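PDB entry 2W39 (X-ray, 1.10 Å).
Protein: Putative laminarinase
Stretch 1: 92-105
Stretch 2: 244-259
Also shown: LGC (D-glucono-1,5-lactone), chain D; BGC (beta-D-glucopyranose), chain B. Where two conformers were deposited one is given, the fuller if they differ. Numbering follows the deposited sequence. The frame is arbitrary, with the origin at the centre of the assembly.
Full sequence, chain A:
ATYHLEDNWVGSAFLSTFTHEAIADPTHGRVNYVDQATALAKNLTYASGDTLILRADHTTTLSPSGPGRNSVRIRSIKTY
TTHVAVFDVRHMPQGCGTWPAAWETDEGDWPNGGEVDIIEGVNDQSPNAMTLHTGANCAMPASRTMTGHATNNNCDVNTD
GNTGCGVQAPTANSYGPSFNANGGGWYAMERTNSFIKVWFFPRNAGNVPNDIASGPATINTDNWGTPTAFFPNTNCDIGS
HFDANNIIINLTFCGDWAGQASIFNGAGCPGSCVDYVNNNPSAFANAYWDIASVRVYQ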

# COMPACT_ATOMS: atom_id res chain seq x y z
N MET A 92 -7.99 5.38 -4.28
CA MET A 92 -7.73 4.32 -3.31
C MET A 92 -8.99 4.09 -2.48
O MET A 92 -9.88 4.94 -2.41
CB MET A 92 -6.56 4.66 -2.39
CG MET A 92 -6.85 5.74 -1.35
SD MET A 92 -5.57 5.91 -0.08
CE MET A 92 -4.20 6.58 -1.06
N PRO A 93 -9.10 2.91 -1.86
CA PRO A 93 -10.33 2.68 -1.10
C PRO A 93 -10.55 3.70 -0.01
O PRO A 93 -9.63 4.11 0.71
CB PRO A 93 -10.11 1.29 -0.50
CG PRO A 93 -9.19 0.59 -1.50
CD PRO A 93 -8.25 1.71 -1.94
N GLN A 94 -11.82 4.04 0.17
CA GLN A 94 -12.25 4.87 1.31
C GLN A 94 -13.50 4.28 1.94
O GLN A 94 -14.19 3.47 1.34
CB GLN A 94 -12.45 6.33 0.90
CG GLN A 94 -13.57 6.53 -0.10
CD GLN A 94 -13.82 7.99 -0.38
OE1 GLN A 94 -12.99 8.68 -0.95
NE2 GLN A 94 -14.99 8.47 0.03
N GLY A 95 -13.73 4.70 3.18
CA GLY A 95 -14.89 4.29 3.96
C GLY A 95 -14.47 3.88 5.36
O GLY A 95 -13.35 3.41 5.59
N CYS A 96 -15.38 4.05 6.32
CA CYS A 96 -15.18 3.51 7.65
C CYS A 96 -14.87 2.03 7.59
O CYS A 96 -15.54 1.27 6.89
CB CYS A 96 -16.42 3.76 8.49
SG CYS A 96 -16.48 5.45 9.17
N GLY A 97 -13.83 1.63 8.32
CA GLY A 97 -13.43 0.24 8.39
C GLY A 97 -12.38 -0.16 7.38
O GLY A 97 -11.77 -1.22 7.51
N THR A 98 -12.13 0.68 6.38
CA THR A 98 -11.20 0.28 5.32
C THR A 98 -9.75 0.36 5.76
O THR A 98 -9.35 1.26 6.50
CB THR A 98 -11.38 1.11 4.03
OG1 THR A 98 -11.13 2.50 4.27
CG2 THR A 98 -12.76 0.93 3.40
N TRP A 99 -8.97 -0.59 5.25
CA TRP A 99 -7.54 -0.67 5.51
C TRP A 99 -6.86 -1.13 4.21
O TRP A 99 -6.57 -2.31 4.02
CB TRP A 99 -7.28 -1.60 6.68
CG TRP A 99 -5.83 -1.74 7.09
CD1 TRP A 99 -4.73 -1.08 6.59
CD2 TRP A 99 -5.35 -2.62 8.10
NE1 TRP A 99 -3.59 -1.52 7.22
CE2 TRP A 99 -3.94 -2.46 8.16
CE3 TRP A 99 -5.96 -3.54 8.96
CZ2 TRP A 99 -3.14 -3.20 9.05
CZ3 TRP A 99 -5.16 -4.27 9.83
CH2 TRP A 99 -3.77 -4.10 9.87
N PRO A 100 -6.66 -0.18 3.29
CA PRO A 100 -5.99 -0.48 2.04
C PRO A 100 -4.47 -0.41 2.19
O PRO A 100 -3.98 0.32 3.07
CB PRO A 100 -6.46 0.64 1.12
CG PRO A 100 -6.62 1.84 2.04
CD PRO A 100 -7.06 1.25 3.36
N ALA A 101 -3.74 -1.12 1.34
CA ALA A 101 -2.30 -1.01 1.32
C ALA A 101 -1.71 -1.35 -0.04
O ALA A 101 -2.23 -2.22 -0.76
CB ALA A 101 -1.67 -1.90 2.40
N ALA A 102 -0.62 -0.66 -0.37
CA ALA A 102 0.28 -1.05 -1.48
C ALA A 102 1.66 -1.15 -0.83
O ALA A 102 2.12 -0.20 -0.18
CB ALA A 102 0.26 -0.03 -2.60
N TRP A 103 2.30 -2.30 -0.97
CA TRP A 103 3.45 -2.62 -0.14
C TRP A 103 4.28 -3.71 -0.78
O TRP A 103 3.90 -4.27 -1.80
CB TRP A 103 2.98 -2.96 1.28
CG TRP A 103 2.00 -4.08 1.42
CD1 TRP A 103 0.70 -4.12 0.94
CD2 TRP A 103 2.16 -5.24 2.23
NE1 TRP A 103 0.08 -5.27 1.36
CE2 TRP A 103 0.95 -5.97 2.16
CE3 TRP A 103 3.21 -5.73 3.01
CZ2 TRP A 103 0.77 -7.16 2.86
CZ3 TRP A 103 3.02 -6.91 3.71
CH2 TRP A 103 1.81 -7.61 3.61
N GLU A 104 5.41 -4.00 -0.15
CA GLU A 104 6.26 -5.11 -0.57
C GLU A 104 6.68 -5.90 0.65
O GLU A 104 6.94 -5.32 1.72
CB GLU A 104 7.53 -4.65 -1.30
CG GLU A 104 7.25 -3.82 -2.52
CD GLU A 104 8.50 -3.49 -3.32
OE1 GLU A 104 9.62 -3.76 -2.83
OE2 GLU A 104 8.35 -2.96 -4.45
N THR A 105 6.76 -7.21 0.50
CA THR A 105 7.30 -8.06 1.56
C THR A 105 7.70 -9.41 1.00
O THR A 105 7.46 -9.71 -0.18
CB THR A 105 6.27 -8.22 2.71
OG1 THR A 105 6.94 -8.72 3.87
CG2 THR A 105 5.15 -9.18 2.33
N ALA A 244 14.34 -10.74 -1.46
CA ALA A 244 13.53 -10.54 -2.64
C ALA A 244 12.06 -10.47 -2.23
O ALA A 244 11.54 -11.40 -1.60
CB ALA A 244 13.77 -11.67 -3.64
N ASN A 245 11.40 -9.36 -2.54
CA ASN A 245 10.04 -9.10 -2.09
C ASN A 245 9.07 -9.06 -3.28
O ASN A 245 9.42 -8.58 -4.35
CB ASN A 245 9.96 -7.72 -1.40
CG ASN A 245 10.50 -7.67 0.02
OD1 ASN A 245 11.13 -8.61 0.54
ND2 ASN A 245 10.26 -6.55 0.66
N ASN A 246 7.85 -9.52 -3.03
CA ASN A 246 6.73 -9.31 -3.95
C ASN A 246 6.08 -7.96 -3.68
O ASN A 246 6.15 -7.45 -2.55
CB ASN A 246 5.64 -10.38 -3.75
CG ASN A 246 6.17 -11.80 -3.81
OD1 ASN A 246 6.69 -12.30 -2.81
ND2 ASN A 246 6.03 -12.45 -4.96
N ILE A 247 5.42 -7.45 -4.71
CA ILE A 247 4.53 -6.29 -4.56
C ILE A 247 3.12 -6.79 -4.28
O ILE A 247 2.63 -7.71 -4.95
CB ILE A 247 4.54 -5.44 -5.86
CG1 ILE A 247 5.92 -4.80 -6.05
CG2 ILE A 247 3.42 -4.38 -5.85
CD1 ILE A 247 6.18 -4.21 -7.44
N ILE A 248 2.49 -6.21 -3.25
CA ILE A 248 1.14 -6.58 -2.83
C ILE A 248 0.26 -5.33 -2.83
O ILE A 248 0.68 -4.27 -2.36
CB ILE A 248 1.14 -7.28 -1.44
CG1 ILE A 248 2.03 -8.53 -1.49
CG2 ILE A 248 -0.30 -7.64 -1.00
CD1 ILE A 248 2.18 -9.23 -0.16
N ILE A 249 -0.95 -5.47 -3.36
CA ILE A 249 -1.96 -4.42 -3.29
C ILE A 249 -3.24 -5.06 -2.77
O ILE A 249 -3.69 -6.06 -3.32
CB ILE A 249 -2.21 -3.73 -4.65
CG1 ILE A 249 -0.89 -3.24 -5.25
CG2 ILE A 249 -3.22 -2.60 -4.49
CD1 ILE A 249 -1.01 -2.80 -6.72
N ASN A 250 -3.81 -4.51 -1.70
CA ASN A 250 -4.93 -5.18 -1.04
C ASN A 250 -5.89 -4.21 -0.40
O ASN A 250 -5.60 -3.02 -0.26
CB ASN A 250 -4.44 -6.18 0.03
CG ASN A 250 -3.84 -5.49 1.23
OD1 ASN A 250 -2.69 -5.04 1.18
ND2 ASN A 250 -4.63 -5.34 2.30
N LEU A 251 -7.03 -4.76 0.02
CA LEU A 251 -7.97 -4.02 0.84
C LEU A 251 -8.54 -4.99 1.87
O LEU A 251 -9.22 -5.95 1.51
CB LEU A 251 -9.09 -3.45 -0.03
CG LEU A 251 -10.29 -2.87 0.74
CD1 LEU A 251 -9.90 -1.71 1.65
CD2 LEU A 251 -11.38 -2.46 -0.25
N THR A 252 -8.23 -4.75 3.14
CA THR A 252 -8.89 -5.46 4.23
C THR A 252 -9.83 -4.50 4.98
O THR A 252 -9.90 -3.30 4.64
CB THR A 252 -7.89 -6.22 5.16
OG1 THR A 252 -8.66 -7.14 5.94
CG2 THR A 252 -7.08 -5.29 6.06
N PHE A 253 -10.56 -5.02 5.96
CA PHE A 253 -11.49 -4.22 6.77
C PHE A 253 -11.31 -4.59 8.22
O PHE A 253 -11.13 -5.76 8.54
CB PHE A 253 -12.96 -4.47 6.37
CG PHE A 253 -13.19 -4.52 4.89
CD1 PHE A 253 -13.29 -5.75 4.24
CD2 PHE A 253 -13.29 -3.35 4.15
CE1 PHE A 253 -13.49 -5.80 2.85
CE2 PHE A 253 -13.48 -3.40 2.77
CZ PHE A 253 -13.59 -4.63 2.13
N CYS A 254 -11.36 -3.60 9.11
CA CYS A 254 -11.25 -3.82 10.56
C CYS A 254 -9.89 -4.47 10.87
O CYS A 254 -8.87 -3.99 10.39
CB CYS A 254 -12.45 -4.65 11.08
SG CYS A 254 -14.05 -3.98 10.55
N GLY A 255 -9.86 -5.53 11.67
CA GLY A 255 -8.60 -6.21 11.95
C GLY A 255 -7.70 -5.48 12.91
O GLY A 255 -8.13 -4.56 13.62
N ASP A 256 -6.43 -5.85 12.90
CA ASP A 256 -5.57 -5.52 14.03
C ASP A 256 -5.19 -4.04 14.16
O ASP A 256 -4.74 -3.62 15.23
CB ASP A 256 -4.34 -6.42 13.99
CG ASP A 256 -4.68 -7.90 14.08
OD1 ASP A 256 -5.73 -8.25 14.68
OD2 ASP A 256 -3.90 -8.70 13.53
N TRP A 257 -5.39 -3.26 13.10
CA TRP A 257 -5.23 -1.81 13.17
C TRP A 257 -6.61 -1.15 13.07
O TRP A 257 -7.08 -0.59 14.05
CB TRP A 257 -4.23 -1.32 12.12
CG TRP A 257 -3.92 0.17 12.16
CD1 TRP A 257 -4.35 1.08 13.08
CD2 TRP A 257 -3.08 0.88 11.24
NE1 TRP A 257 -3.84 2.33 12.78
CE2 TRP A 257 -3.07 2.24 11.65
CE3 TRP A 257 -2.36 0.52 10.10
CZ2 TRP A 257 -2.36 3.22 10.96
CZ3 TRP A 257 -1.66 1.49 9.41
CH2 TRP A 257 -1.67 2.83 9.84
N ALA A 258 -7.26 -1.25 11.91
CA ALA A 258 -8.49 -0.49 11.63
C ALA A 258 -9.65 -0.82 12.56
O ALA A 258 -10.51 0.02 12.81
CB ALA A 258 -8.92 -0.66 10.18
N GLY A 259 -9.67 -2.06 13.06
CA GLY A 259 -10.80 -2.54 13.85
C GLY A 259 -10.76 -2.23 15.33
O GLY A 259 -11.76 -2.45 16.03
C1 LGC D . 1.74 -3.95 7.96
C2 LGC D . 1.72 -5.34 8.52
O5 LGC D . 1.21 -3.61 6.64
O1 LGC D . 2.19 -3.04 8.64
O2 LGC D . 3.04 -5.73 8.95
C3 LGC D . 1.14 -6.33 7.50
O3 LGC D . 0.70 -7.52 8.16
C4 LGC D . -0.02 -5.68 6.73
O4 LGC D . -0.74 -6.64 5.98
C5 LGC D . 0.59 -4.61 5.83
C6 LGC D . -0.39 -3.91 4.89
O6 LGC D . -1.50 -3.33 5.59
C2 BGC B . 1.48 -4.96 8.56
C3 BGC B . 1.16 -6.10 7.60
C4 BGC B . -0.02 -5.70 6.74
C5 BGC B . 0.46 -4.56 5.84
C6 BGC B . -0.62 -4.14 4.86
C1 BGC B . 1.36 -3.54 7.97
O1 BGC B . 0.55 -2.73 8.83
O2 BGC B . 2.80 -5.14 9.10
O3 BGC B . 0.89 -7.32 8.32
O4 BGC B . -0.49 -6.79 5.95
O5 BGC B . 0.84 -3.42 6.62
O6 BGC B . -1.54 -3.25 5.50

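Strand 98-105 and the antiparallel strand ending at Phe253 lie side by side in one sheet, their N-to-C directions 162° apart. Ahead of the strand, Pro93 packs its CB against Leu251 CD1 (3.7 Å). A type II turn from Gly95 to Thr98 then brings the chain into register; Thr98 closes it twice on Gly95 O, through its N (3.1 Å) and its OG1 (2.7 Å). Within the turn, Gly97 has phi/psi of 93/-14, where a CB would be jammed against the preceding carbonyl. Its own carbonyl begins the ladder: Gly97 O accepts from Cys254 N (2.9 Å) and also receives a CA-H...O contact from Phe253 CA (3.1 Å). Thr98 and Phe253 form a non-hydrogen-bonded pair.

Trp99 is the most extensively covered residue of the contact. Its backbone pairs with Thr252 in both directions, Trp99 N to Thr252 O at 2.9 Å and Thr252 N to Trp99 O at 3.1 Å. With chi1 at -178° (t), its indole reaches the segment following the partner strand. Trp257 CB sits over one face, 3.8 Å from the centroid of the six-membered ring of Trp99, while the Trp257 ring turns its edge to the Trp99 face, planes at 80°. Cys254 O lies at the indole edge, 3.3 Å from Trp99 CE3, and Ala258 CB packs against Trp99 CB (4.0 Å).

Pro100 has no amide hydrogen to donate, but it occupies a non-hydrogen-bonded position opposite Leu251, so the ladder loses nothing. Pro100 CA instead approaches Asn250 O (3.4 Å). Ala101 resumes the pairing: Ala101 N donates to Asn250 O (3.1 Å) and Ala101 O accepts from Asn250 N (2.9 Å). Ala101 CB lies 3.4 Å from LGC C6. Ala102 meets Ile249 on the face shared with Pro100 and Leu251, Ala102 CB lying 4.3 Å from Ile249 CG1.

Trp103 exchanges backbone bonds with Ile248, Trp103 N to Ile248 O at 2.9 Å and Ile248 N to Trp103 O at 2.8 Å, the latter nearly linear at 177°. Its indole lies between Ile248 CB, 3.9 Å from the centroid of its five-membered ring, and C6 of LGC or BGC over the opposite face. At its edge, Trp103 NE1 donates to Asn250 OD1 (2.8 Å), tying the ring to the partner strand.

Glu104 returns to the sheet face of Pro100 and Ala102, its OE2 3.4 Å from Ile247 CG1. Thr105 completes the alternation with Asn246: Thr105 N donates to Asn246 O (3.1 Å), Asn246 N to Thr105 O (2.9 Å), and Thr105 CG2 meets Ile248 CD1 (3.9 Å).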